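Local atomic coordinates of MHC class I-like protein MILL2 (Mus musculus, PDB entry 6A97), a protein that binds heparan sulfate proteoglycans on the surface of fibroblasts and belongs to the MHC class I family. Residues Y27-H32 against T40-L45; L113-G118 against W131-D136; A231-L236 against K245-E250; K240-K245 against V264-L269. All blocks are in the same frame, centred on the assembly; numbering follows the deposited sequence.

Contact 1: Y27-H32 against T40-L45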
# COMPACT_ATOMS: atom_id res chain seq x y z
N TYR A 27 -9.24 0.18 -25.12
CA TYR A 27 -8.48 0.14 -26.36
C TYR A 27 -7.46 1.26 -26.34
O TYR A 27 -7.84 2.43 -26.25
CB TYR A 27 -9.39 0.32 -27.59
CG TYR A 27 -10.50 -0.69 -27.73
CD1 TYR A 27 -11.68 -0.56 -27.01
CD2 TYR A 27 -10.40 -1.74 -28.64
CE1 TYR A 27 -12.72 -1.46 -27.16
CE2 TYR A 27 -11.43 -2.65 -28.80
CZ TYR A 27 -12.59 -2.51 -28.05
OH TYR A 27 -13.62 -3.41 -28.20
N ASN A 28 -6.18 0.91 -26.40
CA ASN A 28 -5.14 1.92 -26.57
C ASN A 28 -4.67 1.91 -28.02
O ASN A 28 -4.06 0.94 -28.48
CB ASN A 28 -3.97 1.67 -25.61
CG ASN A 28 -4.22 2.25 -24.23
OD1 ASN A 28 -5.32 2.71 -23.94
ND2 ASN A 28 -3.20 2.24 -23.38
N VAL A 29 -4.98 2.99 -28.74
CA VAL A 29 -4.71 3.07 -30.17
C VAL A 29 -3.65 4.12 -30.45
O VAL A 29 -3.66 5.20 -29.87
CB VAL A 29 -5.99 3.41 -30.97
CG1 VAL A 29 -5.70 3.45 -32.46
CG2 VAL A 29 -7.10 2.42 -30.66
N ARG A 30 -2.72 3.80 -31.34
CA ARG A 30 -1.73 4.78 -31.75
C ARG A 30 -1.38 4.65 -33.23
O ARG A 30 -1.18 3.54 -33.72
CB ARG A 30 -0.47 4.65 -30.91
CG ARG A 30 0.70 5.46 -31.42
CD ARG A 30 1.80 5.54 -30.39
NE ARG A 30 2.31 4.22 -30.04
CZ ARG A 30 3.39 3.66 -30.59
NH1 ARG A 30 4.07 4.32 -31.52
NH2 ARG A 30 3.79 2.46 -30.20
N ALA A 31 -1.32 5.77 -33.94
CA ALA A 31 -0.84 5.79 -35.32
C ALA A 31 0.68 5.80 -35.36
O ALA A 31 1.32 6.58 -34.65
CB ALA A 31 -1.40 6.99 -36.07
N HIS A 32 1.25 4.95 -36.21
CA HIS A 32 2.70 4.86 -36.32
C HIS A 32 3.28 6.10 -36.99
O HIS A 32 4.26 6.67 -36.51
CB HIS A 32 3.10 3.60 -37.09
CG HIS A 32 2.95 2.34 -36.31
ND1 HIS A 32 3.72 2.05 -35.20
CD2 HIS A 32 2.10 1.29 -36.46
CE1 HIS A 32 3.36 0.88 -34.72
NE2 HIS A 32 2.38 0.40 -35.46
N THR A 40 -2.36 5.21 -43.16
CA THR A 40 -1.88 5.27 -41.78
C THR A 40 -2.02 3.92 -41.08
O THR A 40 -3.12 3.36 -41.01
CB THR A 40 -2.61 6.34 -40.96
OG1 THR A 40 -2.27 7.65 -41.45
CG2 THR A 40 -2.22 6.25 -39.49
N GLN A 41 -0.91 3.40 -40.58
CA GLN A 41 -0.91 2.12 -39.89
C GLN A 41 -1.12 2.33 -38.40
O GLN A 41 -0.61 3.30 -37.83
CB GLN A 41 0.40 1.37 -40.15
CG GLN A 41 0.68 1.10 -41.62
CD GLN A 41 2.09 0.60 -41.87
OE1 GLN A 41 2.34 -0.12 -42.84
NE2 GLN A 41 3.02 0.98 -41.00
N LEU A 42 -1.87 1.43 -37.77
CA LEU A 42 -2.27 1.59 -36.38
C LEU A 42 -1.76 0.46 -35.50
O LEU A 42 -1.71 -0.69 -35.93
CB LEU A 42 -3.80 1.65 -36.28
CG LEU A 42 -4.54 2.78 -37.00
CD1 LEU A 42 -6.05 2.58 -36.86
CD2 LEU A 42 -4.13 4.15 -36.44
N LEU A 43 -1.40 0.80 -34.27
CA LEU A 43 -1.17 -0.20 -33.24
C LEU A 43 -2.36 -0.20 -32.29
O LEU A 43 -2.69 0.83 -31.71
CB LEU A 43 0.13 0.06 -32.46
CG LEU A 43 0.35 -0.84 -31.23
CD1 LEU A 43 0.46 -2.33 -31.61
CD2 LEU A 43 1.59 -0.39 -30.47
N VAL A 44 -3.02 -1.34 -32.16
CA VAL A 44 -4.16 -1.44 -31.28
C VAL A 44 -3.87 -2.45 -30.18
O VAL A 44 -3.53 -3.61 -30.46
CB VAL A 44 -5.45 -1.86 -32.03
CG1 VAL A 44 -6.64 -1.83 -31.08
CG2 VAL A 44 -5.70 -0.96 -33.24
N LEU A 45 -3.97 -2.00 -28.94
CA LEU A 45 -3.77 -2.85 -27.78
C LEU A 45 -5.04 -2.87 -26.95
O LEU A 45 -5.60 -1.82 -26.63
CB LEU A 45 -2.59 -2.35 -26.93
CG LEU A 45 -1.23 -2.28 -27.62
CD1 LEU A 45 -0.20 -1.62 -26.72
CD2 LEU A 45 -0.78 -3.68 -28.02
O HOH W 1 -1.49 1.40 -29.11
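Leu43 and Arg30 face each other as a hydrogen-bonded antiparallel pair, and their side chains slant across one another on the sheet face they share with Asn28 and Leu45. Both send CG anti to the backbone N (chi1 172° for Leu43, 170° for Arg30), and the Arg30 chain bends at chi3. NH2 of its guanidinium lies 3.6 Å from the Leu43 CD2 methyl, an oblique van der Waals contact, and also makes a weak hydrogen bond to the backbone of the chain of another protein. The imidazole of His32 comes from two residues further along and also crosses Leu43, its NE2 3.8 Å from Leu43 CB; that nitrogen is held by Asn57 OD1, which helps fix the ring. Strands 23-31 and 42-48 form the first beta hairpin of the alpha-1 half of the MHC class I platform, whose floor of antiparallel strands lies beneath two helices. On the helix side, Val29, Ala31, Leu42 and Val44 are small or branched apolar residues suited to a buried layer. Leu42 CD2 reaches back to 4.0 Å from Ala31 CB, whose other neighbour is Thr40 CG2 at 3.6 Å, while Val29 CG2 meets Val44 CG1 at 4.3 Å. Leu42 and Val29 touch helix 75-96, whereas the Asn28 and Arg30 face packs against that other protein. Backbone bonds pair Asn28 with Leu45 and Arg30 with Leu43 in both directions, and His32 N adds a nearly straight bond of 3.0 Å to Gln41 O. A water donates to both Asn28 O and Leu43 O, giving each carbonyl a second partner.

Contact 2: L113-G118 against W131-D136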
# COMPACT_ATOMS: atom_id res chain seq x y z
N LEU A 113 -0.32 10.72 -32.82
CA LEU A 113 -1.75 10.66 -32.53
C LEU A 113 -2.10 9.40 -31.74
O LEU A 113 -1.78 8.29 -32.17
CB LEU A 113 -2.57 10.70 -33.82
CG LEU A 113 -4.09 10.69 -33.64
CD1 LEU A 113 -4.58 11.97 -32.95
CD2 LEU A 113 -4.78 10.49 -34.98
N GLN A 114 -2.75 9.59 -30.60
CA GLN A 114 -3.14 8.48 -29.73
C GLN A 114 -4.61 8.54 -29.39
O GLN A 114 -5.21 9.61 -29.39
CB GLN A 114 -2.32 8.48 -28.43
CG GLN A 114 -0.82 8.30 -28.61
CD GLN A 114 -0.04 8.69 -27.36
OE1 GLN A 114 0.45 9.81 -27.25
NE2 GLN A 114 0.05 7.77 -26.40
N ALA A 115 -5.18 7.39 -29.06
CA ALA A 115 -6.55 7.35 -28.57
C ALA A 115 -6.66 6.32 -27.47
O ALA A 115 -6.04 5.27 -27.53
CB ALA A 115 -7.52 7.03 -29.70
N THR A 116 -7.43 6.63 -26.44
CA THR A 116 -7.81 5.60 -25.50
C THR A 116 -9.33 5.63 -25.38
O THR A 116 -9.94 6.69 -25.33
CB THR A 116 -7.13 5.75 -24.12
OG1 THR A 116 -7.44 4.61 -23.32
CG2 THR A 116 -7.57 7.04 -23.38
N LEU A 117 -9.94 4.45 -25.37
CA LEU A 117 -11.39 4.39 -25.39
C LEU A 117 -11.85 3.06 -24.86
O LEU A 117 -11.07 2.12 -24.76
CB LEU A 117 -11.89 4.64 -26.81
CG LEU A 117 -11.56 3.63 -27.92
CD1 LEU A 117 -12.71 2.66 -28.18
CD2 LEU A 117 -11.09 4.33 -29.19
N GLY A 118 -13.13 2.99 -24.50
CA GLY A 118 -13.68 1.74 -24.02
C GLY A 118 -14.87 1.93 -23.11
O GLY A 118 -15.55 2.95 -23.17
N TRP A 131 -13.92 8.03 -24.35
CA TRP A 131 -13.10 8.14 -25.55
C TRP A 131 -12.29 9.43 -25.53
O TRP A 131 -12.84 10.53 -25.58
CB TRP A 131 -13.98 8.07 -26.80
CG TRP A 131 -13.24 7.87 -28.09
CD1 TRP A 131 -11.98 8.29 -28.39
CD2 TRP A 131 -13.71 7.18 -29.25
NE1 TRP A 131 -11.64 7.91 -29.67
CE2 TRP A 131 -12.69 7.22 -30.22
CE3 TRP A 131 -14.91 6.52 -29.57
CZ2 TRP A 131 -12.82 6.64 -31.48
CZ3 TRP A 131 -15.04 5.94 -30.82
CH2 TRP A 131 -14.00 6.01 -31.76
N HIS A 132 -10.97 9.28 -25.45
CA HIS A 132 -10.06 10.42 -25.45
C HIS A 132 -9.05 10.33 -26.59
O HIS A 132 -8.61 9.24 -26.95
CB HIS A 132 -9.30 10.51 -24.12
CG HIS A 132 -10.17 10.42 -22.91
ND1 HIS A 132 -10.81 11.51 -22.36
CD2 HIS A 132 -10.51 9.36 -22.14
CE1 HIS A 132 -11.50 11.13 -21.30
NE2 HIS A 132 -11.34 9.83 -21.15
N LEU A 133 -8.70 11.47 -27.16
CA LEU A 133 -7.62 11.53 -28.14
C LEU A 133 -6.46 12.33 -27.56
O LEU A 133 -6.66 13.28 -26.79
CB LEU A 133 -8.08 12.17 -29.45
CG LEU A 133 -9.25 11.52 -30.19
CD1 LEU A 133 -9.63 12.35 -31.40
CD2 LEU A 133 -8.88 10.11 -30.61
N GLY A 134 -5.25 11.95 -27.94
CA GLY A 134 -4.06 12.65 -27.50
C GLY A 134 -3.21 13.00 -28.70
O GLY A 134 -3.10 12.22 -29.65
N TYR A 135 -2.60 14.18 -28.67
CA TYR A 135 -1.77 14.64 -29.78
C TYR A 135 -0.46 15.16 -29.23
O TYR A 135 -0.45 16.03 -28.35
CB TYR A 135 -2.49 15.72 -30.59
CG TYR A 135 -1.78 16.07 -31.88
CD1 TYR A 135 -1.67 15.14 -32.91
CD2 TYR A 135 -1.21 17.32 -32.07
CE1 TYR A 135 -1.02 15.45 -34.09
CE2 TYR A 135 -0.56 17.64 -33.25
CZ TYR A 135 -0.47 16.70 -34.25
OH TYR A 135 0.18 17.02 -35.43
N ASP A 136 0.64 14.62 -29.74
CA ASP A 136 1.99 14.95 -29.27
C ASP A 136 2.10 14.86 -27.75
O ASP A 136 2.72 15.72 -27.11
CB ASP A 136 2.39 16.34 -29.76
CG ASP A 136 2.77 16.34 -31.23
OD1 ASP A 136 3.14 15.27 -31.75
OD2 ASP A 136 2.70 17.42 -31.87
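Leu113, Trp131 and Leu117 lose the most surface where strands 113-118 and 131-135 run antiparallel. Leu117 and Trp131 run alongside each other from a non-hydrogen-bonded pair. Leu117 CG sits between its backbone N and carbonyl carbon (chi1 65°), and CD2 rests over one face of the indole, 3.7 Å from the centroid of the five-membered ring, a CH-pi contact shifted toward the rim. The broad, flat indole suits this place because a branched methyl can settle on it, and both side chains also reach helices 75-96 and 171-193, above the class I platform floor. At the other end, Leu113 bends CD1 back to 3.6 Å from Gly134 O. Between them Ala115 CB meets Leu133 CD2 at 3.5 Å, tighter than usual for two carbons, where a small residue fits beside a leucine. Gln114 and Gly134 exchange two backbone bonds, as do Thr116 and His132, with His132 N to Thr116 O at 2.8 Å. With backbone polarity met, the helix-facing side is largely apolar; Trp131 NE1 is buried there with no polar partner in the model, so the indole is probably positioned by packing on Leu117 and an edge-to-face contact with Trp150.

Contact 3: A231-L236 against K245-E250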
# COMPACT_ATOMS: atom_id res chain seq x y z
N ALA A 231 -1.39 -3.19 -4.86
CA ALA A 231 -0.68 -3.64 -3.67
C ALA A 231 -0.18 -2.44 -2.87
O ALA A 231 -0.01 -1.35 -3.41
CB ALA A 231 0.48 -4.55 -4.04
N THR A 232 0.03 -2.65 -1.57
CA THR A 232 0.66 -1.64 -0.75
C THR A 232 1.79 -2.26 0.05
O THR A 232 1.66 -3.37 0.58
CB THR A 232 -0.34 -0.96 0.22
OG1 THR A 232 -0.86 -1.93 1.14
CG2 THR A 232 -1.49 -0.31 -0.54
N LEU A 233 2.90 -1.54 0.12
CA LEU A 233 4.03 -1.92 0.96
C LEU A 233 4.27 -0.82 1.97
O LEU A 233 4.23 0.36 1.64
CB LEU A 233 5.29 -2.16 0.13
CG LEU A 233 5.39 -3.45 -0.68
CD1 LEU A 233 6.62 -3.40 -1.57
CD2 LEU A 233 5.46 -4.66 0.25
N VAL A 234 4.51 -1.21 3.22
CA VAL A 234 4.81 -0.24 4.26
C VAL A 234 5.97 -0.73 5.11
O VAL A 234 6.02 -1.90 5.49
CB VAL A 234 3.57 0.05 5.15
CG1 VAL A 234 2.97 -1.23 5.68
CG2 VAL A 234 3.94 0.99 6.30
N TRP A 235 6.93 0.15 5.36
CA TRP A 235 7.98 -0.13 6.33
C TRP A 235 7.50 0.32 7.70
O TRP A 235 7.01 1.44 7.85
CB TRP A 235 9.29 0.57 5.95
CG TRP A 235 10.16 -0.24 5.05
CD1 TRP A 235 10.40 -0.02 3.72
CD2 TRP A 235 10.90 -1.42 5.40
NE1 TRP A 235 11.25 -0.97 3.23
CE2 TRP A 235 11.57 -1.85 4.24
CE3 TRP A 235 11.05 -2.15 6.58
CZ2 TRP A 235 12.38 -2.98 4.22
CZ3 TRP A 235 11.86 -3.28 6.56
CH2 TRP A 235 12.52 -3.67 5.39
N LEU A 236 7.64 -0.55 8.69
CA LEU A 236 7.16 -0.28 10.03
C LEU A 236 8.31 -0.24 11.03
O LEU A 236 9.17 -1.12 11.02
CB LEU A 236 6.13 -1.34 10.47
CG LEU A 236 4.85 -1.44 9.64
CD1 LEU A 236 4.12 -2.74 9.96
CD2 LEU A 236 3.95 -0.26 9.90
N LYS A 245 3.98 2.95 0.48
CA LYS A 245 3.71 3.13 -0.94
C LYS A 245 2.55 2.26 -1.40
O LYS A 245 2.50 1.06 -1.12
CB LYS A 245 4.96 2.81 -1.78
CG LYS A 245 5.89 4.00 -1.97
CD LYS A 245 7.26 3.56 -2.47
CE LYS A 245 8.24 4.72 -2.48
NZ LYS A 245 8.26 5.41 -3.81
N THR A 246 1.60 2.89 -2.08
CA THR A 246 0.50 2.18 -2.71
C THR A 246 0.77 2.05 -4.21
O THR A 246 0.99 3.04 -4.90
CB THR A 246 -0.84 2.91 -2.49
OG1 THR A 246 -1.13 2.97 -1.09
CG2 THR A 246 -1.97 2.19 -3.21
N PHE A 247 0.78 0.81 -4.70
CA PHE A 247 1.08 0.57 -6.10
C PHE A 247 -0.21 0.34 -6.89
O PHE A 247 -1.11 -0.37 -6.43
CB PHE A 247 2.03 -0.62 -6.25
CG PHE A 247 3.36 -0.41 -5.58
CD1 PHE A 247 3.54 -0.74 -4.25
CD2 PHE A 247 4.42 0.14 -6.28
CE1 PHE A 247 4.76 -0.55 -3.63
CE2 PHE A 247 5.65 0.34 -5.67
CZ PHE A 247 5.81 -0.01 -4.34
N ARG A 248 -0.28 0.94 -8.07
CA ARG A 248 -1.44 0.80 -8.92
C ARG A 248 -1.02 0.47 -10.35
O ARG A 248 0.16 0.25 -10.62
CB ARG A 248 -2.28 2.08 -8.89
CG ARG A 248 -2.94 2.34 -7.55
CD ARG A 248 -3.74 3.64 -7.55
NE ARG A 248 -4.34 3.91 -6.24
CZ ARG A 248 -3.78 4.66 -5.30
NH1 ARG A 248 -2.60 5.23 -5.52
NH2 ARG A 248 -4.39 4.86 -4.14
N SER A 249 -2.00 0.44 -11.25
CA SER A 249 -1.81 0.00 -12.64
C SER A 249 -0.57 0.57 -13.33
O SER A 249 0.07 -0.11 -14.13
CB SER A 249 -3.05 0.35 -13.46
OG SER A 249 -2.86 0.06 -14.83
N GLU A 250 -0.22 1.82 -13.01
CA GLU A 250 0.82 2.51 -13.75
C GLU A 250 2.12 2.72 -12.96
O GLU A 250 3.04 3.37 -13.45
CB GLU A 250 0.29 3.86 -14.23
CG GLU A 250 -0.63 3.75 -15.44
CD GLU A 250 -1.40 5.02 -15.72
OE1 GLU A 250 -1.11 6.05 -15.08
OE2 GLU A 250 -2.30 5.00 -16.60
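Ala231 O accepts a short, almost straight bond from Phe247 N, 2.6 Å long, and the same oxygen lies at the edge of the Phe247 ring, in its plane, 3.7 Å from CD1. Phe247 holds CG beside its backbone N, anti to the carbonyl carbon (chi1 -61°). The pair belongs to the beta hairpin of strands 231-237 and 240-247 in the alpha-3 domain, an immunoglobulin C1-set fold with 240-247 outermost in its sheet. Ala231 N returns a longer bond to Phe247 O, and Leu233 and Lys245 form a second doubly bonded pair. Leu233 and Phe247 share the inward face and slant across each other: Leu233 CD1 approaches Phe247 CE1 to 4.0 Å, and both touch strand 260-268 of the facing sheet. Leu233 is buried between the sheets, and Phe247 closes over their margin, still partly exposed. Lys245 starts out on this face too, but its chain then turns off from strand 231-236, as befits an exposed charge. On the other face Thr232 and Thr246 stand next to each other; beta-branched residues with a hydroxyl suit a partly exposed strand surface. Thr246 OG1 is hydrogen-bonded to Gln244 NE2, and Thr232 CG2 approaches that OG1 to 3.3 Å.

Contact 4: K240-K245 against V264-L269. With SO4 (sulfate ion), chain E.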
# COMPACT_ATOMS: atom_id res chain seq x y z
N LYS A 240 4.94 1.42 13.77
CA LYS A 240 4.58 2.70 13.17
C LYS A 240 5.15 2.83 11.76
O LYS A 240 6.33 2.55 11.54
CB LYS A 240 5.08 3.86 14.05
CG LYS A 240 4.10 4.29 15.13
CD LYS A 240 3.78 3.19 16.12
CE LYS A 240 2.77 3.65 17.16
NZ LYS A 240 2.39 2.56 18.10
N PRO A 241 4.32 3.27 10.81
CA PRO A 241 4.75 3.40 9.41
C PRO A 241 5.78 4.50 9.23
O PRO A 241 5.55 5.64 9.64
CB PRO A 241 3.45 3.73 8.67
CG PRO A 241 2.55 4.32 9.70
CD PRO A 241 2.91 3.66 11.00
N VAL A 242 6.91 4.17 8.63
CA VAL A 242 7.96 5.15 8.39
C VAL A 242 8.10 5.43 6.90
O VAL A 242 8.59 6.48 6.49
CB VAL A 242 9.31 4.70 8.97
CG1 VAL A 242 9.26 4.70 10.49
CG2 VAL A 242 9.69 3.32 8.44
N GLN A 243 7.67 4.47 6.09
CA GLN A 243 7.56 4.66 4.65
C GLN A 243 6.42 3.79 4.14
O GLN A 243 6.28 2.64 4.53
CB GLN A 243 8.87 4.31 3.94
CG GLN A 243 8.84 4.51 2.42
CD GLN A 243 8.57 5.96 2.02
OE1 GLN A 243 7.42 6.40 1.95
NE2 GLN A 243 9.64 6.71 1.75
N GLN A 244 5.60 4.37 3.26
CA GLN A 244 4.43 3.69 2.74
C GLN A 244 4.28 3.98 1.25
O GLN A 244 4.44 5.12 0.82
CB GLN A 244 3.17 4.13 3.51
CG GLN A 244 1.92 3.30 3.25
CD GLN A 244 1.24 3.64 1.93
OE1 GLN A 244 1.35 4.76 1.43
NE2 GLN A 244 0.52 2.67 1.37
N LYS A 245 3.98 2.95 0.48
CA LYS A 245 3.71 3.13 -0.94
C LYS A 245 2.55 2.26 -1.40
O LYS A 245 2.50 1.06 -1.12
CB LYS A 245 4.96 2.81 -1.78
CG LYS A 245 5.89 4.00 -1.97
CD LYS A 245 7.26 3.56 -2.47
CE LYS A 245 8.24 4.72 -2.48
NZ LYS A 245 8.26 5.41 -3.81
N VAL A 264 10.09 -1.22 -2.10
CA VAL A 264 10.25 -0.03 -1.27
C VAL A 264 11.53 -0.16 -0.45
O VAL A 264 11.76 -1.20 0.17
CB VAL A 264 9.06 0.21 -0.30
CG1 VAL A 264 9.26 1.51 0.46
CG2 VAL A 264 7.75 0.26 -1.05
N SER A 265 12.35 0.88 -0.47
CA SER A 265 13.59 0.87 0.31
C SER A 265 13.62 2.01 1.33
O SER A 265 12.97 3.04 1.15
CB SER A 265 14.80 0.98 -0.62
OG SER A 265 14.95 -0.21 -1.38
N ILE A 266 14.38 1.80 2.40
CA ILE A 266 14.66 2.83 3.39
C ILE A 266 16.11 2.74 3.82
O ILE A 266 16.75 1.70 3.64
CB ILE A 266 13.77 2.71 4.65
CG1 ILE A 266 13.91 1.32 5.27
CG2 ILE A 266 12.30 3.01 4.31
CD1 ILE A 266 13.15 1.15 6.57
N ARG A 267 16.64 3.81 4.39
CA ARG A 267 17.99 3.80 4.93
C ARG A 267 17.94 3.94 6.44
O ARG A 267 17.26 4.81 6.98
CB ARG A 267 18.83 4.92 4.31
CG ARG A 267 19.14 4.69 2.85
CD ARG A 267 18.90 5.94 2.03
NE ARG A 267 18.24 5.63 0.77
CZ ARG A 267 16.93 5.46 0.64
NH1 ARG A 267 16.14 5.58 1.69
NH2 ARG A 267 16.41 5.18 -0.55
N VAL A 268 18.64 3.04 7.13
CA VAL A 268 18.69 3.07 8.58
C VAL A 268 20.14 3.03 9.01
O VAL A 268 21.03 2.85 8.18
CB VAL A 268 17.93 1.88 9.20
CG1 VAL A 268 16.53 1.80 8.62
CG2 VAL A 268 18.68 0.58 8.96
N LEU A 269 20.37 3.21 10.30
CA LEU A 269 21.72 3.14 10.86
C LEU A 269 22.10 1.69 11.15
O LEU A 269 21.23 0.87 11.47
CB LEU A 269 21.82 3.98 12.13
CG LEU A 269 21.41 5.45 11.98
CD1 LEU A 269 21.44 6.14 13.33
CD2 LEU A 269 22.31 6.16 10.98
S SO4 E . 15.03 7.34 3.63
O1 SO4 E . 14.71 6.06 4.25
O2 SO4 E . 14.53 8.43 4.46
O3 SO4 E . 14.41 7.42 2.32
O4 SO4 E . 16.48 7.46 3.49
O HOH W 2 12.17 5.86 1.68
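Gln243 holds CG anti to its backbone N (chi1 -179°), and Val264 likewise sets CG1 anti to its own N (chi1 -177°); the two atoms meet at 3.6 Å as the side chains cross obliquely. Gln243 then bends at chi2 (61°), turning its amide away from the valine. Its OE1 takes a bond from Gln244 N, and its NE2 donates to a water at 2.7 Å. Lys245 crosses the other branch of Val264, with CD 3.6 Å from CG2, so the aliphatic part of the lysine covers a valine methyl at the margin while NZ continues outward. Ile266 presents CG2 to Gln243 CB at 3.7 Å. This is contact between two sheets of the C1-set sandwich: strand 240-247 is an outermost strand of one, strand 260-268 lies in the other, and the axes of the short strands 243-245 and 264-268 come no closer than 8.1 Å, too far for backbone pairing. A classic beta bulge sets two residues, Val242 and Gln243, opposite the single Trp235 of the neighbouring strand, and Val242 CG2 comes within 4.5 Å of Ile266 CD1. Branched Val264 and Ile266 suit the inward side, whereas glutamine and lysine can lend their methylenes to it and keep polar ends at the edge. The water held by Gln243 NE2 also donates to Ser265 O and to O3 of a sulfate ion, probably from the crystallisation liquor. Arg267 N donates to sulfate O1 at 3.0 Å; the modelled guanidinium approach is too close to interpret. Arg61 N, Glu62 N and Thr63 OG1 of the second subunit also hydrogen-bond the sulfate.

Contacts 1 and 2 are buried hairpins of the same eight-stranded platform floor, joined through neighbouring strands 23-31 and 113-121, where Tyr27 meets Leu117 and Val29 meets Ala115; their centres are about 10 Å apart. Contacts 3 and 4 lie on the opposite side of the chain's centre, in the alpha-3 domain, and are only partly buried. They share Lys245 and strand 240-247, but contact 3 pairs that strand with its sheet neighbour by backbone bonds, whereas contact 4 sets it against the facing sheet through side chains and a water. The platform contacts turn apolar layers toward helices; the alpha-3 contacts mix an apolar interior with threonine, lysine and glutamine at the surface.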